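Local coordinates for protein transcriptional regulator, TetR family (Marinobacter aquaeolei, PDB 3NNR) that probably binds DNA through a predicted helix-turn-helix motif and acts as a transcriptional regulator of the TetR family, at residues A[59-62]-A[63-67]; A[76-79]-A[80-83]; A[125-128]-A[129-133]. All coordinates share one frame; numbering follows the deposited sequence.

Contact 1. Residues A[59-62]-A[63-67]; sequences EYEK and LVDYY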
ATOM      1  N   GLU A  59      18.448  -4.296 -10.939  1.00 55.34           N
ATOM      2  CA  GLU A  59      18.370  -3.303 -12.028  1.00 59.46           C
ATOM      3  C   GLU A  59      17.428  -2.161 -11.612  1.00 57.52           C
ATOM      4  O   GLU A  59      17.723  -1.023 -11.914  1.00 62.36           O
ATOM      5  CB  GLU A  59      17.907  -3.868 -13.390  1.00 61.24           C
ATOM      6  CG  GLU A  59      18.722  -5.042 -14.031  1.00 71.23           C
ATOM      7  CD  GLU A  59      20.205  -4.746 -14.324  1.00 93.26           C
ATOM      8  OE1 GLU A  59      20.555  -3.569 -14.611  1.00101.28           O
ATOM      9  OE2 GLU A  59      21.021  -5.717 -14.289  1.00 96.47           O
ATOM     10  N   TYR A  60      16.312  -2.482 -10.955  1.00 55.12           N
ATOM     11  CA  TYR A  60      15.329  -1.492 -10.449  1.00 54.34           C
ATOM     12  C   TYR A  60      15.992  -0.614  -9.389  1.00 54.83           C
ATOM     13  O   TYR A  60      15.917   0.605  -9.467  1.00 55.21           O
ATOM     14  CB  TYR A  60      14.085  -2.197  -9.878  1.00 50.93           C
ATOM     15  CG  TYR A  60      13.013  -1.307  -9.231  1.00 48.20           C
ATOM     16  CD1 TYR A  60      12.326  -0.303  -9.946  1.00 56.78           C
ATOM     17  CD2 TYR A  60      12.664  -1.486  -7.917  1.00 47.98           C
ATOM     18  CE1 TYR A  60      11.328   0.519  -9.310  1.00 47.31           C
ATOM     19  CE2 TYR A  60      11.713  -0.708  -7.307  1.00 51.25           C
ATOM     20  CZ  TYR A  60      11.037   0.287  -7.990  1.00 50.97           C
ATOM     21  OH  TYR A  60      10.085   0.983  -7.251  1.00 70.62           O
ATOM     22  N   GLU A  61      16.671  -1.258  -8.443  1.00 55.57           N
ATOM     23  CA  GLU A  61      17.438  -0.597  -7.380  1.00 57.02           C
ATOM     24  C   GLU A  61      18.438   0.410  -7.978  1.00 61.37           C
ATOM     25  O   GLU A  61      18.471   1.567  -7.561  1.00 62.82           O
ATOM     26  CB  GLU A  61      18.167  -1.664  -6.549  1.00 57.74           C
ATOM     27  CG  GLU A  61      18.890  -1.174  -5.302  1.00 62.69           C
ATOM     28  CD  GLU A  61      19.730  -2.242  -4.617  1.00 66.23           C
ATOM     29  OE1 GLU A  61      20.358  -3.100  -5.298  1.00 68.74           O
ATOM     30  OE2 GLU A  61      19.802  -2.174  -3.375  1.00 71.21           O
ATOM     31  N   LYS A  62      19.224  -0.020  -8.969  1.00 63.30           N
ATOM     32  CA  LYS A  62      20.191   0.878  -9.642  1.00 65.81           C
ATOM     33  C   LYS A  62      19.508   2.059 -10.305  1.00 63.88           C
ATOM     34  O   LYS A  62      20.029   3.169 -10.272  1.00 67.63           O
ATOM     35  CB  LYS A  62      21.027   0.151 -10.709  1.00 68.64           C
ATOM     36  CG  LYS A  62      22.186  -0.686 -10.172  1.00 83.96           C
ATOM     37  CD  LYS A  62      22.856  -1.554 -11.285  1.00 91.73           C
ATOM     38  CE  LYS A  62      23.756  -2.658 -10.680  1.00 99.68           C
ATOM     39  NZ  LYS A  62      23.856  -3.882 -11.539  1.00100.50           N
ATOM     40  N   LEU A  63      18.344   1.811 -10.890  1.00 60.04           N
ATOM     41  CA  LEU A  63      17.589   2.832 -11.611  1.00 60.65           C
ATOM     42  C   LEU A  63      17.079   3.905 -10.658  1.00 58.13           C
ATOM     43  O   LEU A  63      17.328   5.086 -10.862  1.00 59.31           O
ATOM     44  CB  LEU A  63      16.395   2.206 -12.351  1.00 60.76           C
ATOM     45  CG  LEU A  63      15.836   2.977 -13.538  1.00 67.18           C
ATOM     46  CD1 LEU A  63      16.823   2.792 -14.690  1.00 62.29           C
ATOM     47  CD2 LEU A  63      14.408   2.520 -13.918  1.00 67.86           C
ATOM     48  N   VAL A  64      16.414   3.473  -9.592  1.00 55.51           N
ATOM     49  CA  VAL A  64      15.831   4.394  -8.609  1.00 55.33           C
ATOM     50  C   VAL A  64      16.926   5.193  -7.876  1.00 60.15           C
ATOM     51  O   VAL A  64      16.795   6.417  -7.726  1.00 64.35           O
ATOM     52  CB  VAL A  64      14.893   3.656  -7.665  1.00 55.65           C
ATOM     53  CG1 VAL A  64      14.389   4.568  -6.569  1.00 54.33           C
ATOM     54  CG2 VAL A  64      13.733   3.034  -8.483  1.00 42.30           C
ATOM     55  N   ASP A  65      18.016   4.524  -7.480  1.00 58.77           N
ATOM     56  CA  ASP A  65      19.186   5.205  -6.897  1.00 58.15           C
ATOM     57  C   ASP A  65      19.757   6.296  -7.807  1.00 59.27           C
ATOM     58  O   ASP A  65      20.207   7.329  -7.313  1.00 62.66           O
ATOM     59  CB  ASP A  65      20.314   4.213  -6.606  1.00 57.90           C
ATOM     60  CG  ASP A  65      20.075   3.374  -5.370  1.00 59.84           C
ATOM     61  OD1 ASP A  65      19.146   3.625  -4.545  1.00 58.95           O
ATOM     62  OD2 ASP A  65      20.877   2.433  -5.200  1.00 62.64           O
ATOM     63  N   TYR A  66      19.764   6.033  -9.113  1.00 55.76           N
ATOM     64  CA  TYR A  66      20.261   6.980 -10.118  1.00 58.17           C
ATOM     65  C   TYR A  66      19.271   8.156 -10.182  1.00 59.27           C
ATOM     66  O   TYR A  66      19.691   9.280 -10.130  1.00 61.24           O
ATOM     67  CB  TYR A  66      20.450   6.268 -11.493  1.00 57.15           C
ATOM     68  CG  TYR A  66      21.314   6.919 -12.569  1.00 57.10           C
ATOM     69  CD1 TYR A  66      22.508   7.586 -12.262  1.00 59.19           C
ATOM     70  CD2 TYR A  66      21.016   6.734 -13.928  1.00 58.81           C
ATOM     71  CE1 TYR A  66      23.335   8.132 -13.285  1.00 58.87           C
ATOM     72  CE2 TYR A  66      21.840   7.288 -14.963  1.00 59.15           C
ATOM     73  CZ  TYR A  66      23.003   7.983 -14.642  1.00 62.32           C
ATOM     74  OH  TYR A  66      23.849   8.501 -15.672  1.00 62.16           O
ATOM     75  N   TYR A  67      17.964   7.896 -10.236  1.00 58.01           N
ATOM     76  CA  TYR A  67      17.003   8.992 -10.244  1.00 59.15           C
ATOM     77  C   TYR A  67      17.023   9.805  -8.937  1.00 60.68           C
ATOM     78  O   TYR A  67      16.929  11.026  -8.982  1.00 60.80           O
ATOM     79  CB  TYR A  67      15.567   8.504 -10.504  1.00 57.55           C
ATOM     80  CG  TYR A  67      15.300   7.798 -11.825  1.00 50.00           C
ATOM     81  CD1 TYR A  67      15.964   8.150 -12.999  1.00 46.71           C
ATOM     82  CD2 TYR A  67      14.288   6.828 -11.912  1.00 53.23           C
ATOM     83  CE1 TYR A  67      15.675   7.516 -14.211  1.00 59.11           C
ATOM     84  CE2 TYR A  67      13.984   6.191 -13.122  1.00 49.71           C
ATOM     85  CZ  TYR A  67      14.675   6.539 -14.260  1.00 63.48           C
ATOM     86  OH  TYR A  67      14.388   5.912 -15.446  1.00 79.63           O
TER
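Tyr60 swings CG anti to its own backbone N (chi1 176°) while Val64, one helical turn later, sets CG2 anti to its carbonyl carbon, and the two torsions bring that methyl over one face of the tyrosine ring. Val64 CG2 lies 3.9 Å from the ring centroid of Tyr60, 25° off the ring normal, a CH-pi contact displaced toward the rim, with Tyr60 CE1 the nearest ring atom. A branched, apolar valine suits this place because a methyl held close to the backbone can cover a ring without reaching. The same two residues are joined by the backbone bond from Val64 N to Tyr60 O, at 2.9 Å. Glu61 and Asp65 run side by side in the same direction, Glu61 CG 4.1 Å from Asp65 OD2. Their carboxylates would probably repel were it not for Arg122, whose NH1 binds Asp65 OD2 and whose NH2 binds Glu61 OE2. Tyr60 OH is hydrogen-bonded to an unidentified bound molecule, probably from the crystallisation liquor. Helix 49-67 thus meets helix 110-136 through Glu61, Val64 and Asp65, which touch Phe119, Val64 also reaching Cys123, while Tyr60 leans on Leu92 of helix 78-94 and the ring of Tyr60 meets that of Tyr95.

Contact 2. Residues A[76-79]-A[80-83]; sequences ITLE and DMTF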
ATOM      1  N   ILE A  76      17.076  22.890  -5.022  1.00 87.96           N
ATOM      2  CA  ILE A  76      16.046  22.055  -5.653  1.00 83.96           C
ATOM      3  C   ILE A  76      14.994  22.954  -6.287  1.00 84.96           C
ATOM      4  O   ILE A  76      14.550  23.906  -5.644  1.00 88.86           O
ATOM      5  CB  ILE A  76      15.369  21.074  -4.618  1.00 80.16           C
ATOM      6  CG1 ILE A  76      14.453  20.080  -5.323  1.00 76.97           C
ATOM      7  CG2 ILE A  76      14.567  21.819  -3.518  1.00 75.84           C
ATOM      8  CD1 ILE A  76      14.018  18.958  -4.447  1.00 67.90           C
ATOM      9  N   THR A  77      14.618  22.672  -7.537  1.00 82.27           N
ATOM     10  CA  THR A  77      13.537  23.408  -8.221  1.00 81.93           C
ATOM     11  C   THR A  77      12.235  22.559  -8.277  1.00 78.79           C
ATOM     12  O   THR A  77      12.232  21.378  -7.949  1.00 72.80           O
ATOM     13  CB  THR A  77      13.903  23.740  -9.658  1.00 82.88           C
ATOM     14  OG1 THR A  77      13.949  22.521 -10.408  1.00 77.28           O
ATOM     15  CG2 THR A  77      15.263  24.492  -9.765  1.00 86.37           C
ATOM     16  N   LEU A  78      11.141  23.183  -8.712  1.00 79.78           N
ATOM     17  CA  LEU A  78       9.863  22.488  -8.939  1.00 76.65           C
ATOM     18  C   LEU A  78       9.921  21.435 -10.074  1.00 73.70           C
ATOM     19  O   LEU A  78       9.193  20.419 -10.048  1.00 67.71           O
ATOM     20  CB  LEU A  78       8.749  23.509  -9.228  1.00 78.30           C
ATOM     21  CG  LEU A  78       8.353  24.437  -8.071  1.00 83.44           C
ATOM     22  CD1 LEU A  78       7.297  25.421  -8.534  1.00 83.77           C
ATOM     23  CD2 LEU A  78       7.849  23.646  -6.854  1.00 78.88           C
ATOM     24  N   GLU A  79      10.774  21.702 -11.065  1.00 76.92           N
ATOM     25  CA  GLU A  79      10.989  20.825 -12.221  1.00 76.10           C
ATOM     26  C   GLU A  79      11.683  19.536 -11.701  1.00 76.04           C
ATOM     27  O   GLU A  79      11.304  18.403 -12.086  1.00 74.97           O
ATOM     28  CB  GLU A  79      11.766  21.549 -13.326  1.00 80.60           C
ATOM     29  CG  GLU A  79      11.060  22.826 -14.011  1.00 85.47           C
ATOM     30  CD  GLU A  79      10.967  24.139 -13.147  1.00 97.08           C
ATOM     31  OE1 GLU A  79      11.443  24.163 -11.986  1.00 99.14           O
ATOM     32  OE2 GLU A  79      10.396  25.156 -13.626  1.00 97.47           O
ATOM     33  N   ASP A  80      12.642  19.695 -10.777  1.00 75.25           N
ATOM     34  CA  ASP A  80      13.273  18.540 -10.108  1.00 72.04           C
ATOM     35  C   ASP A  80      12.252  17.723  -9.321  1.00 68.10           C
ATOM     36  O   ASP A  80      12.304  16.489  -9.316  1.00 64.35           O
ATOM     37  CB  ASP A  80      14.347  18.953  -9.090  1.00 74.04           C
ATOM     38  CG  ASP A  80      15.542  19.586  -9.701  1.00 75.68           C
ATOM     39  OD1 ASP A  80      15.842  19.373 -10.900  1.00 72.69           O
ATOM     40  OD2 ASP A  80      16.236  20.285  -8.932  1.00 92.82           O
HETATM   41  N   MSE A  81      11.350  18.414  -8.633  1.00 68.14           N
HETATM   42  CA  MSE A  81      10.327  17.738  -7.841  1.00 68.43           C
HETATM   43  C   MSE A  81       9.459  16.839  -8.753  1.00 66.32           C
HETATM   44  O   MSE A  81       9.298  15.651  -8.479  1.00 64.91           O
HETATM   45  CB  MSE A  81       9.488  18.749  -7.058  1.00 69.68           C
HETATM   46  CG  MSE A  81       8.559  18.127  -6.051  1.00 70.22           C
HETATM   47 SE   MSE A  81       7.482  19.505  -5.257  0.75 65.04          SE
HETATM   48  CE  MSE A  81       6.409  20.041  -6.790  1.00 64.29           C
ATOM     49  N   THR A  82       8.980  17.404  -9.859  1.00 67.09           N
ATOM     50  CA  THR A  82       8.142  16.674 -10.810  1.00 65.70           C
ATOM     51  C   THR A  82       8.904  15.505 -11.442  1.00 63.90           C
ATOM     52  O   THR A  82       8.323  14.446 -11.678  1.00 63.69           O
ATOM     53  CB  THR A  82       7.583  17.595 -11.899  1.00 64.98           C
ATOM     54  OG1 THR A  82       8.662  18.222 -12.576  1.00 80.93           O
ATOM     55  CG2 THR A  82       6.751  18.670 -11.293  1.00 65.22           C
ATOM     56  N   PHE A  83      10.198  15.695 -11.704  1.00 66.49           N
ATOM     57  CA  PHE A  83      11.029  14.626 -12.239  1.00 64.47           C
ATOM     58  C   PHE A  83      11.128  13.472 -11.205  1.00 62.44           C
ATOM     59  O   PHE A  83      10.829  12.308 -11.526  1.00 61.97           O
ATOM     60  CB  PHE A  83      12.410  15.111 -12.666  1.00 67.28           C
ATOM     61  CG  PHE A  83      13.408  14.018 -12.633  1.00 69.39           C
ATOM     62  CD1 PHE A  83      13.353  13.005 -13.577  1.00 67.14           C
ATOM     63  CD2 PHE A  83      14.319  13.919 -11.578  1.00 67.79           C
ATOM     64  CE1 PHE A  83      14.222  11.921 -13.491  1.00 73.11           C
ATOM     65  CE2 PHE A  83      15.199  12.863 -11.499  1.00 67.72           C
ATOM     66  CZ  PHE A  83      15.155  11.854 -12.456  1.00 71.94           C
TER
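Asp80 reaches back across the first turn to Thr77, and its side chain can be followed atom by atom. CB lies 3.4 Å from Thr77 O and also packs against Ile76 CG1, an apolar neighbour for its methylene. CG, anti to the carbonyl carbon, sits 3.4 Å from Thr77 OG1. At the tip OD1 lies 3.7 Å from Thr77 OG1, while OD2 takes a hydrogen bond from Thr77 N, 3.2 Å long and almost straight at the hydrogen (174°), although the donor comes from above the carboxylate plane, 48° out of it. In return Thr77 OG1, set between its backbone N and carbonyl carbon, faces Asp80 N and accepts from it at 3.1 Å. A threonine suits the N-cap because its short hydroxyl can serve an amide that has no earlier helical carbonyl. One turn on, Thr82 OG1 donates to Glu79 O at 2.7 Å, approaching from the same face of that carbonyl as Phe83 N. The side chains of Leu78 and Met81 (selenomethionine) lie side by side, Leu78 CD2 3.9 Å from Met81 CE; Leu78 packs on Val206 and Met81 on Leu209, both of helix 200-211. The reciprocal bonds between Thr77 and Asp80 make a capping box, which starts helix 78-94.

Contact 3. Residues A[125-128]-A[129-133]; sequences AAIN and RIFAK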
ATOM      1  N   ALA A 125      15.486   8.237   2.990  1.00 62.71           N
ATOM      2  CA  ALA A 125      16.521   9.242   3.219  1.00 63.89           C
ATOM      3  C   ALA A 125      16.598  10.268   2.062  1.00 63.11           C
ATOM      4  O   ALA A 125      17.063  11.391   2.267  1.00 64.05           O
ATOM      5  CB  ALA A 125      17.880   8.565   3.447  1.00 64.92           C
ATOM      6  N   ALA A 126      16.170   9.878   0.861  1.00 60.58           N
ATOM      7  CA  ALA A 126      16.118  10.800  -0.280  1.00 63.04           C
ATOM      8  C   ALA A 126      14.860  11.678  -0.159  1.00 64.26           C
ATOM      9  O   ALA A 126      14.892  12.862  -0.517  1.00 64.79           O
ATOM     10  CB  ALA A 126      16.149  10.047  -1.599  1.00 59.72           C
ATOM     11  N   ILE A 127      13.762  11.112   0.359  1.00 63.74           N
ATOM     12  CA  ILE A 127      12.523  11.889   0.574  1.00 64.42           C
ATOM     13  C   ILE A 127      12.781  12.951   1.652  1.00 67.13           C
ATOM     14  O   ILE A 127      12.407  14.108   1.468  1.00 68.74           O
ATOM     15  CB  ILE A 127      11.323  11.015   0.924  1.00 64.21           C
ATOM     16  CG1 ILE A 127      10.974  10.074  -0.241  1.00 67.56           C
ATOM     17  CG2 ILE A 127      10.103  11.877   1.223  1.00 68.48           C
ATOM     18  CD1 ILE A 127      10.048   8.941   0.148  1.00 62.09           C
ATOM     19  N   ASN A 128      13.438  12.567   2.751  1.00 69.94           N
ATOM     20  CA  ASN A 128      13.835  13.534   3.799  1.00 74.82           C
ATOM     21  C   ASN A 128      14.639  14.649   3.192  1.00 75.86           C
ATOM     22  O   ASN A 128      14.336  15.837   3.400  1.00 77.52           O
ATOM     23  CB  ASN A 128      14.674  12.900   4.935  1.00 76.81           C
ATOM     24  CG  ASN A 128      13.826  12.420   6.092  1.00 81.53           C
ATOM     25  OD1 ASN A 128      13.177  13.222   6.766  1.00 85.75           O
ATOM     26  ND2 ASN A 128      13.851  11.117   6.354  1.00 85.45           N
ATOM     27  N   ARG A 129      15.636  14.238   2.409  1.00 74.67           N
ATOM     28  CA  ARG A 129      16.551  15.166   1.805  1.00 77.06           C
ATOM     29  C   ARG A 129      15.872  16.127   0.815  1.00 76.57           C
ATOM     30  O   ARG A 129      16.206  17.311   0.807  1.00 76.71           O
ATOM     31  CB  ARG A 129      17.763  14.433   1.196  1.00 77.50           C
ATOM     32  CG  ARG A 129      18.933  15.329   0.818  1.00 80.64           C
ATOM     33  CD  ARG A 129      19.373  16.272   1.973  1.00 82.78           C
ATOM     34  NE  ARG A 129      20.417  17.210   1.559  1.00 94.74           N
ATOM     35  CZ  ARG A 129      20.692  18.384   2.143  1.00 99.65           C
ATOM     36  NH1 ARG A 129      19.985  18.849   3.189  1.00102.32           N
ATOM     37  NH2 ARG A 129      21.679  19.130   1.649  1.00 99.88           N
ATOM     38  N   ILE A 130      14.894  15.633   0.044  1.00 74.33           N
ATOM     39  CA  ILE A 130      14.127  16.480  -0.892  1.00 73.27           C
ATOM     40  C   ILE A 130      13.354  17.546  -0.115  1.00 75.04           C
ATOM     41  O   ILE A 130      13.411  18.714  -0.459  1.00 78.80           O
ATOM     42  CB  ILE A 130      13.174  15.661  -1.781  1.00 70.42           C
ATOM     43  CG1 ILE A 130      13.981  14.884  -2.841  1.00 70.58           C
ATOM     44  CG2 ILE A 130      12.201  16.574  -2.508  1.00 63.51           C
ATOM     45  CD1 ILE A 130      13.267  13.623  -3.347  1.00 65.74           C
ATOM     46  N   PHE A 131      12.651  17.144   0.931  1.00 74.57           N
ATOM     47  CA  PHE A 131      11.952  18.102   1.772  1.00 75.41           C
ATOM     48  C   PHE A 131      12.927  19.089   2.417  1.00 76.03           C
ATOM     49  O   PHE A 131      12.632  20.281   2.468  1.00 76.32           O
ATOM     50  CB  PHE A 131      11.185  17.426   2.897  1.00 76.35           C
ATOM     51  CG  PHE A 131       9.979  16.607   2.474  1.00 80.87           C
ATOM     52  CD1 PHE A 131       9.169  16.961   1.388  1.00 87.19           C
ATOM     53  CD2 PHE A 131       9.558  15.557   3.304  1.00 89.25           C
ATOM     54  CE1 PHE A 131       8.035  16.212   1.077  1.00 91.21           C
ATOM     55  CE2 PHE A 131       8.418  14.811   3.010  1.00 90.81           C
ATOM     56  CZ  PHE A 131       7.653  15.136   1.895  1.00 89.53           C
ATOM     57  N   ALA A 132      14.067  18.588   2.902  1.00 74.75           N
ATOM     58  CA  ALA A 132      15.087  19.441   3.511  1.00 77.41           C
ATOM     59  C   ALA A 132      15.498  20.525   2.517  1.00 80.43           C
ATOM     60  O   ALA A 132      15.552  21.711   2.907  1.00 84.70           O
ATOM     61  CB  ALA A 132      16.309  18.630   4.006  1.00 78.12           C
ATOM     62  N   LYS A 133      15.718  20.135   1.246  1.00 77.49           N
ATOM     63  CA  LYS A 133      16.067  21.093   0.184  1.00 79.47           C
ATOM     64  C   LYS A 133      14.904  22.013  -0.211  1.00 79.74           C
ATOM     65  O   LYS A 133      15.139  23.180  -0.530  1.00 86.10           O
ATOM     66  CB  LYS A 133      16.662  20.427  -1.078  1.00 79.36           C
ATOM     67  CG  LYS A 133      17.945  19.609  -0.844  1.00 77.27           C
ATOM     68  CD  LYS A 133      18.964  19.694  -1.965  1.00 86.35           C
ATOM     69  CE  LYS A 133      19.677  21.048  -1.917  1.00 99.99           C
ATOM     70  NZ  LYS A 133      20.897  21.054  -2.724  1.00108.09           N
TER
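Ala132 N donates to Asn128 O, and Ile130 N to Ala126 O, both at 2.8 Å, and both bonds belong to the i to i+4 ladder of an alpha helix. The segments form a single run of helix 110-136, a long helix in what is probably the C-terminal, ligand-binding domain of a TetR-family regulator. Arg129 N donates to Ala125 O at 3.2 Å, and Phe131 N to Ile127 O, so that four successive rungs of the ladder cross from one segment to the other.

Arg129 and Lys133 send their ends toward residues of the 68-77 loop. Arg129, bent at chi2, carries its guanidinium to a salt bridge with Glu72, and Lys133 CG lies 4.2 Å above the centre of the Arg129 guanidinium plane. Lys133, a buried residue, donates through NZ to Arg74 O. Long side chains suit these positions because they let the charged ends reach Glu72 and Arg74 O from the helix.

The apolar side carries Ile127 and Phe131, side by side and pointing the same way. Ile127 CG2 stands anti to its backbone N, while Phe131 CG is anti to its carbonyl carbon (chi1 -69°), and these torsions bring the methyl to the far part of the ring. Both side chains pack on Ser152 of helix 145-160, and Phe131 also on Val155; Asn128 touches Arg148 of the same helix. Ile130 packs against Ile70 and Ile76 instead, its CG1 lying 3.2 Å from Ala126 O. On the face toward helix 145-160, the closest side-chain meeting between the segments is Ile127 CG2 with Phe131 CE2, at 3.8 Å.

All three contacts are local, each mixing buried with exposed residues. Contact 1, its centre about 9 Å from the centre of the chain, is nearest that centre; contacts 2 and 3 lie at about 17 and 16 Å. Contact 1 packs on helix 78-94, which carries contact 2, and on helix 110-136, which carries contact 3. It combines a methyl on a ring with paired acids; contact 2 is mainly polar capping; contact 3 is helix ladder with an apolar face and charged side chains that reach the loop before helix 78-94, where Lys133 is buried. Contacts 2 and 3 touch, Ile76 CD1 packing 3.6 Å from Ile130 CG2. Contact 1 meets contact 2 where Tyr67 O lies near Phe83 CE2.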